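Local coordinates for P35 antigen (PDB 4ALY), which is an outer surface lipoprotein of unknown molecular function that the Lyme disease spirochaete needs to ensure infection after a tick bite, at residues S94-P99 and L139-G144; G104-I109 and H122-E127; K167-N172 and E218-D223. All coordinates share one frame; numbering follows the deposited sequence.

Interaction 1: S94-P99 and L139-G144. With SO4 (sulfate ion), chain D.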
# COMPACT_ATOMS: atom_id res chain seq x y z
N SER A 94 8.85 4.15 10.33
CA SER A 94 9.55 5.29 9.86
C SER A 94 10.89 5.44 10.55
O SER A 94 11.82 6.04 9.99
CB SER A 94 8.70 6.50 10.13
OG SER A 94 9.47 7.59 9.96
N SER A 95 11.04 4.91 11.75
CA SER A 95 12.33 5.10 12.35
C SER A 95 13.29 3.93 12.02
O SER A 95 14.47 3.99 12.35
CB SER A 95 12.19 5.36 13.84
OG SER A 95 11.99 4.11 14.45
N ARG A 96 12.81 2.92 11.29
CA ARG A 96 13.66 1.85 10.77
C ARG A 96 14.66 2.24 9.71
O ARG A 96 15.71 1.58 9.59
CB ARG A 96 12.82 0.64 10.33
CG ARG A 96 12.04 -0.01 11.48
CD ARG A 96 11.07 -1.05 10.93
NE ARG A 96 10.11 -1.57 11.93
CZ ARG A 96 10.40 -2.41 12.94
NH1 ARG A 96 11.63 -2.85 13.16
NH2 ARG A 96 9.44 -2.80 13.74
N GLY A 97 14.42 3.36 9.01
CA GLY A 97 15.26 3.83 7.90
C GLY A 97 15.29 2.76 6.83
O GLY A 97 14.36 2.00 6.70
N GLU A 98 16.43 2.59 6.19
CA GLU A 98 16.54 1.64 5.09
C GLU A 98 17.99 1.74 4.77
O GLU A 98 18.61 2.75 5.12
CB GLU A 98 15.67 2.12 3.86
CG GLU A 98 16.16 3.39 3.15
CD GLU A 98 15.08 4.09 2.28
OE1 GLU A 98 14.42 3.47 1.38
OE2 GLU A 98 14.92 5.30 2.48
N PRO A 99 18.53 0.76 4.07
CA PRO A 99 19.89 0.74 3.58
C PRO A 99 20.06 1.73 2.43
O PRO A 99 19.05 2.20 1.91
CB PRO A 99 19.98 -0.64 2.96
CG PRO A 99 18.89 -1.41 3.61
CD PRO A 99 17.81 -0.41 3.57
N LEU A 139 3.97 -3.91 2.99
CA LEU A 139 4.36 -5.32 3.00
C LEU A 139 4.73 -5.65 4.48
O LEU A 139 5.64 -6.46 4.74
CB LEU A 139 5.57 -5.52 2.01
CG LEU A 139 5.28 -5.51 0.50
CD1 LEU A 139 6.44 -5.19 -0.49
CD2 LEU A 139 4.58 -6.82 0.16
N ASN A 140 4.09 -4.93 5.42
CA ASN A 140 4.34 -5.17 6.86
C ASN A 140 5.79 -4.99 7.33
O ASN A 140 6.19 -5.52 8.35
CB ASN A 140 3.81 -6.57 7.27
CG ASN A 140 2.28 -6.67 7.23
OD1 ASN A 140 1.58 -5.67 7.21
ND2 ASN A 140 1.78 -7.85 7.21
N PHE A 141 6.58 -4.29 6.55
CA PHE A 141 8.00 -4.03 6.87
C PHE A 141 8.74 -5.33 7.13
O PHE A 141 9.63 -5.45 7.95
CB PHE A 141 8.22 -2.99 8.01
CG PHE A 141 9.30 -1.99 7.67
CD1 PHE A 141 10.63 -2.33 7.79
CD2 PHE A 141 8.96 -0.71 7.13
CE1 PHE A 141 11.61 -1.43 7.43
CE2 PHE A 141 9.94 0.17 6.75
CZ PHE A 141 11.27 -0.17 6.93
N ASN A 142 8.38 -6.33 6.35
CA ASN A 142 9.08 -7.54 6.42
C ASN A 142 10.21 -7.44 5.48
O ASN A 142 10.05 -7.74 4.28
CB ASN A 142 8.20 -8.65 5.95
CG ASN A 142 8.90 -9.96 6.00
OD1 ASN A 142 10.09 -10.09 5.64
ND2 ASN A 142 8.19 -10.94 6.44
N GLU A 143 11.36 -7.07 6.01
CA GLU A 143 12.48 -6.74 5.14
C GLU A 143 12.89 -7.90 4.24
O GLU A 143 13.49 -7.68 3.19
CB GLU A 143 13.64 -6.22 5.97
CG GLU A 143 13.23 -5.01 6.84
CD GLU A 143 14.32 -4.54 7.77
OE1 GLU A 143 15.46 -5.04 7.71
OE2 GLU A 143 14.05 -3.67 8.61
N GLY A 144 12.56 -9.14 4.64
CA GLY A 144 12.99 -10.29 3.85
C GLY A 144 12.18 -10.45 2.56
O GLY A 144 12.71 -10.72 1.49
S SO4 D . 4.47 -10.50 8.50
O1 SO4 D . 5.77 -9.86 8.79
O2 SO4 D . 4.29 -10.74 7.03
O3 SO4 D . 3.38 -9.64 9.02
O4 SO4 D . 4.41 -11.78 9.24
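Phe141 and Arg96 carry this contact, with Gly97 adding a smaller share. The aliphatic part of Arg96 lies across one face of the Phe141 ring: CD of Arg96 sits 3.7 Å from the ring centroid, 25° off the normal, a CH-pi contact displaced toward the CD1 rim, where Arg96 CD and Phe141 CD1 are 3.4 Å apart. CB of Arg96 also reaches the ring, 3.8 Å from Phe141 CZ. CG of Arg96 lies beside the backbone N, anti to the carbonyl carbon (chi1 -63°), and with the chain extended from CG to NE the side chain runs past the phenyl group in the reverse direction; its NE makes a salt bridge with Asp93. At the ring edge, in its plane, Gly97 O comes 3.8 Å from Phe141 CZ; Gly97, with positive phi, is where the chain has left helix 70-95. The other partner is a linker between two helices. Asn140, also at positive phi, is the C-prime residue of a Schellman motif ending helix 129-137, and Asn142 is the N-cap of helix 143-157, its OD1 accepting a weak bond from Gly144 N. On this linker Asn140 ND2 gives a weak hydrogen bond, 3.0 Å, to O3 of a sulfate ion, probably from the crystallisation liquor.

Interaction 2: G104-I109 and H122-E127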
# COMPACT_ATOMS: atom_id res chain seq x y z
N GLY A 104 17.74 -3.39 -1.72
CA GLY A 104 18.13 -4.06 -2.97
C GLY A 104 17.41 -3.46 -4.18
O GLY A 104 17.76 -3.72 -5.32
N MET A 105 16.41 -2.62 -3.92
CA MET A 105 15.56 -2.17 -4.97
C MET A 105 16.04 -0.92 -5.70
O MET A 105 15.51 -0.55 -6.74
CB MET A 105 14.17 -1.94 -4.40
CG MET A 105 13.42 -3.24 -4.19
SD MET A 105 11.83 -2.97 -3.34
CE MET A 105 10.93 -2.98 -4.85
N ARG A 106 17.03 -0.26 -5.17
CA ARG A 106 17.36 1.01 -5.75
C ARG A 106 18.05 0.93 -7.13
O ARG A 106 17.69 1.70 -8.01
CB ARG A 106 18.23 1.79 -4.79
CG ARG A 106 18.97 2.88 -5.50
CD ARG A 106 20.02 3.43 -4.57
NE ARG A 106 20.04 4.86 -4.64
CZ ARG A 106 20.21 5.66 -3.59
NH1 ARG A 106 20.41 5.18 -2.34
NH2 ARG A 106 20.16 6.97 -3.82
N ALA A 107 19.01 0.01 -7.33
CA ALA A 107 19.83 0.03 -8.58
C ALA A 107 19.00 -0.15 -9.84
O ALA A 107 19.32 0.47 -10.83
CB ALA A 107 20.96 -1.02 -8.54
N GLU A 108 17.94 -1.01 -9.80
CA GLU A 108 17.16 -1.37 -11.00
C GLU A 108 15.74 -0.96 -11.01
O GLU A 108 15.06 -1.12 -12.06
CB GLU A 108 17.07 -2.88 -11.21
CG GLU A 108 18.32 -3.67 -10.92
CD GLU A 108 19.40 -3.41 -11.91
OE1 GLU A 108 19.22 -2.55 -12.83
OE2 GLU A 108 20.44 -4.09 -11.77
N ILE A 109 15.22 -0.50 -9.87
CA ILE A 109 13.83 -0.08 -9.82
C ILE A 109 13.80 1.37 -9.41
O ILE A 109 13.55 2.24 -10.25
CB ILE A 109 13.01 -0.98 -8.87
CG1 ILE A 109 13.36 -2.45 -9.09
CG2 ILE A 109 11.49 -0.74 -9.00
CD1 ILE A 109 12.65 -3.44 -8.17
N HIS A 122 13.74 10.50 -9.87
CA HIS A 122 13.29 9.12 -9.68
C HIS A 122 12.93 8.83 -8.22
O HIS A 122 13.28 9.58 -7.32
CB HIS A 122 14.39 8.19 -10.12
CG HIS A 122 14.76 8.33 -11.58
ND1 HIS A 122 15.93 8.85 -11.99
CD2 HIS A 122 14.04 8.00 -12.73
CE1 HIS A 122 15.98 8.83 -13.34
NE2 HIS A 122 14.82 8.35 -13.79
N PHE A 123 12.26 7.73 -8.00
CA PHE A 123 11.71 7.34 -6.69
C PHE A 123 12.79 7.00 -5.64
O PHE A 123 12.52 6.96 -4.43
CB PHE A 123 10.79 6.17 -6.97
CG PHE A 123 9.84 5.83 -5.86
CD1 PHE A 123 8.91 6.71 -5.44
CD2 PHE A 123 9.87 4.58 -5.29
CE1 PHE A 123 8.03 6.35 -4.40
CE2 PHE A 123 9.02 4.23 -4.30
CZ PHE A 123 8.08 5.10 -3.86
N ASP A 124 14.02 6.83 -6.09
CA ASP A 124 15.11 6.65 -5.17
C ASP A 124 15.52 7.95 -4.48
O ASP A 124 16.31 7.91 -3.54
CB ASP A 124 16.33 5.94 -5.81
CG ASP A 124 17.19 6.87 -6.72
OD1 ASP A 124 16.68 7.77 -7.40
OD2 ASP A 124 18.41 6.64 -6.77
N SER A 125 14.99 9.09 -4.90
CA SER A 125 15.53 10.34 -4.34
C SER A 125 15.12 10.61 -2.83
O SER A 125 14.08 10.15 -2.39
CB SER A 125 15.13 11.53 -5.23
OG SER A 125 15.01 12.70 -4.38
N HIS A 126 15.89 11.42 -2.08
CA HIS A 126 15.49 11.83 -0.71
C HIS A 126 14.07 12.39 -0.68
O HIS A 126 13.40 12.43 0.33
CB HIS A 126 16.49 12.84 -0.14
CG HIS A 126 16.25 13.21 1.32
ND1 HIS A 126 15.45 14.27 1.69
CD2 HIS A 126 16.73 12.64 2.51
CE1 HIS A 126 15.43 14.36 3.04
NE2 HIS A 126 16.21 13.36 3.54
N GLU A 127 13.55 12.78 -1.83
CA GLU A 127 12.26 13.42 -1.85
C GLU A 127 11.14 12.41 -1.66
O GLU A 127 10.04 12.78 -1.35
CB GLU A 127 12.11 14.22 -3.16
CG GLU A 127 10.72 14.78 -3.39
CD GLU A 127 10.48 15.48 -4.73
OE1 GLU A 127 11.44 15.91 -5.42
OE2 GLU A 127 9.28 15.65 -5.11
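A single salt bridge at the protein surface, Arg106 to Asp124, joins the short helix 106-110 to the loop leading into helix 129-137. NE of Arg106 donates to OD2 of Asp124 over 3.2 Å with an N-H...O angle of 142°, and NH2 of Arg106 adds a weak second bond of 3.4 Å to the same Asp124 OD2. Both donors thus converge on one carboxylate oxygen. The bond from NE uses the anti lone pair of OD2, which lies 23° out of the guanidinium plane, and the two flat groups stand almost perpendicular. A bend at chi3 of Arg106 swings its end toward the loop. Asp124 is held on a type I beta turn from His122 to Ser125, closed by Ser125 N to His122 O at 3.0 Å; its chi1 of 78° sets CG between backbone N and carbonyl carbon, and its CB points at the helix segment. The stronger polar partner of Arg106 lies outside the pair: NH1 donates to Asn100 O, while Asp124 O accepts from Gln102 NE2, both partners lying in the connection after helix 70-95. Next along the turn, Phe123 meets Phe110 of the helix edge-to-face.

Interaction 3: K167-N172 and E218-D223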
# COMPACT_ATOMS: atom_id res chain seq x y z
N LYS A 167 6.37 -0.45 -11.63
CA LYS A 167 5.96 0.80 -11.05
C LYS A 167 4.46 0.73 -10.66
O LYS A 167 4.12 0.84 -9.47
CB LYS A 167 6.29 1.92 -12.05
CG LYS A 167 6.00 3.31 -11.58
CD LYS A 167 4.57 3.69 -11.92
CE LYS A 167 4.24 5.04 -11.29
NZ LYS A 167 2.75 5.11 -11.12
N GLU A 168 3.57 0.47 -11.63
CA GLU A 168 2.11 0.44 -11.41
C GLU A 168 1.86 -0.46 -10.15
O GLU A 168 1.22 -0.05 -9.16
CB GLU A 168 1.45 -0.19 -12.67
CG GLU A 168 0.14 0.31 -13.29
CD GLU A 168 0.05 -0.02 -14.82
OE1 GLU A 168 0.78 0.64 -15.63
OE2 GLU A 168 -0.75 -0.94 -15.26
N THR A 169 2.38 -1.67 -10.19
CA THR A 169 2.21 -2.63 -9.11
C THR A 169 2.64 -2.08 -7.73
O THR A 169 1.92 -2.23 -6.76
CB THR A 169 3.01 -3.88 -9.46
OG1 THR A 169 2.55 -4.41 -10.73
CG2 THR A 169 2.93 -4.89 -8.37
N LEU A 170 3.79 -1.41 -7.67
CA LEU A 170 4.36 -1.03 -6.41
C LEU A 170 3.67 0.24 -5.91
O LEU A 170 3.40 0.42 -4.72
CB LEU A 170 5.89 -0.83 -6.57
CG LEU A 170 6.82 -2.05 -6.65
CD1 LEU A 170 8.29 -1.61 -6.77
CD2 LEU A 170 6.65 -2.98 -5.45
N ILE A 171 3.37 1.12 -6.84
CA ILE A 171 2.89 2.42 -6.46
C ILE A 171 1.37 2.52 -6.44
O ILE A 171 0.78 2.98 -5.46
CB ILE A 171 3.53 3.47 -7.37
CG1 ILE A 171 5.05 3.41 -7.07
CG2 ILE A 171 2.85 4.84 -7.18
CD1 ILE A 171 5.88 4.45 -7.78
N ASN A 172 0.73 2.05 -7.49
CA ASN A 172 -0.70 2.25 -7.63
C ASN A 172 -1.43 1.18 -6.89
O ASN A 172 -2.57 1.43 -6.48
CB ASN A 172 -1.08 2.21 -9.10
CG ASN A 172 -0.45 3.35 -9.90
OD1 ASN A 172 -1.16 4.17 -10.39
ND2 ASN A 172 0.88 3.41 -10.00
N GLU A 218 -4.36 -7.34 2.41
CA GLU A 218 -4.14 -8.78 2.60
C GLU A 218 -3.98 -9.48 1.27
O GLU A 218 -3.23 -10.43 1.16
CB GLU A 218 -5.31 -9.40 3.36
CG GLU A 218 -4.97 -10.73 3.96
CD GLU A 218 -3.89 -10.58 5.00
OE1 GLU A 218 -4.00 -9.59 5.80
OE2 GLU A 218 -2.94 -11.42 4.98
N LYS A 219 -4.66 -9.01 0.24
CA LYS A 219 -4.57 -9.67 -1.03
C LYS A 219 -3.27 -9.25 -1.72
O LYS A 219 -2.67 -10.02 -2.46
CB LYS A 219 -5.81 -9.36 -1.86
CG LYS A 219 -5.93 -10.29 -3.04
CD LYS A 219 -6.77 -9.67 -4.12
CE LYS A 219 -6.85 -10.63 -5.31
NZ LYS A 219 -7.56 -9.91 -6.40
N TRP A 220 -2.82 -8.02 -1.46
CA TRP A 220 -1.49 -7.53 -1.89
C TRP A 220 -0.41 -8.34 -1.22
O TRP A 220 0.57 -8.72 -1.83
CB TRP A 220 -1.36 -6.04 -1.58
CG TRP A 220 0.01 -5.42 -1.62
CD1 TRP A 220 0.71 -4.87 -0.57
CD2 TRP A 220 0.88 -5.22 -2.80
NE1 TRP A 220 1.91 -4.35 -1.00
CE2 TRP A 220 2.08 -4.56 -2.32
CE3 TRP A 220 0.78 -5.52 -4.18
CZ2 TRP A 220 3.13 -4.19 -3.18
CZ3 TRP A 220 1.85 -5.15 -5.04
CH2 TRP A 220 2.99 -4.53 -4.55
N LEU A 221 -0.62 -8.66 0.05
CA LEU A 221 0.37 -9.48 0.77
C LEU A 221 0.38 -10.87 0.21
O LEU A 221 1.45 -11.47 0.03
CB LEU A 221 0.12 -9.50 2.29
CG LEU A 221 0.34 -8.20 3.12
CD1 LEU A 221 -0.38 -8.24 4.47
CD2 LEU A 221 1.83 -7.97 3.29
N LYS A 222 -0.82 -11.40 -0.04
CA LYS A 222 -0.95 -12.74 -0.65
C LYS A 222 -0.39 -12.87 -2.10
O LYS A 222 0.31 -13.86 -2.47
CB LYS A 222 -2.41 -13.21 -0.53
CG LYS A 222 -2.69 -14.60 -1.12
CD LYS A 222 -3.36 -14.53 -2.49
CE LYS A 222 -4.67 -15.34 -2.50
NZ LYS A 222 -4.48 -16.80 -2.77
N ASP A 223 -0.68 -11.89 -2.95
CA ASP A 223 -0.17 -12.01 -4.34
C ASP A 223 1.35 -11.90 -4.36
O ASP A 223 1.99 -12.47 -5.23
CB ASP A 223 -0.80 -10.99 -5.32
CG ASP A 223 -2.30 -11.23 -5.58
OD1 ASP A 223 -2.77 -12.37 -5.43
OD2 ASP A 223 -3.02 -10.26 -5.91
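The indole of Trp220 meets helix 163-189 with the far rim of its six-membered ring, not with a face. At that edge, in the plane of the ring, lies the methyl of Thr169: CG2 of Thr169 is 3.5 Å from CZ3 and 3.8 Å from CH2 of Trp220. Leu170 comes to the same rim, its CD2 4.1 Å from Trp220 CH2 in an apolar contact near the ring plane. The backbone joins in, for Thr169 O stands 3.4 Å from Trp220 CH2, approaching obliquely. Trp220 reaches this far because its CG is anti to the backbone N (chi1 166°), which extends the indole across the gap from helix 200-233; even at the closest backbone approach, Thr169 and Trp220 have their CA atoms 9.5 Å apart. This is helix-to-helix packing in the interior of an all-helical fold of the Borrelia BbCRASP-1 family, and one large aromatic side chain spans most of the distance between the two backbones. The polar side-chain atoms of Trp220 and Thr169 have partners: Trp220 NE1 bonds to Ser138 OG, and Thr169 OG1 to Leu165 O one turn back in its own helix. That second bond goes with the torsion of Thr169, chi1 -58°, in which CG2 is anti to the backbone N and left to meet the indole. Phe257 of helix 254-275 also packs on Thr169. Further along, a salt bridge from Asp223 OD2 to Arg173 NH2 links the same two helices.

From the N terminus, the first segment of interaction 1 takes in the end of helix 70-95 and the loop after it, and its partner lies past helix 129-137. Within that long loop, interaction 2 closes a shorter one, from helix 106-110 to the turn at 122-127, so the two are nested. Interaction 3 follows in series, joining helices 163-189 and 200-233 across the hairpin between them. Interactions 1 and 2 do not touch, their nearest atoms being about 5 Å apart, yet each packs against interaction 3: Leu139 and Asn140 lie on Trp220 and Leu221, while Met105 and Ile109 rest on Leu170. The 139-144 linker and the 104-109 segment are thus both in contact with the central helices.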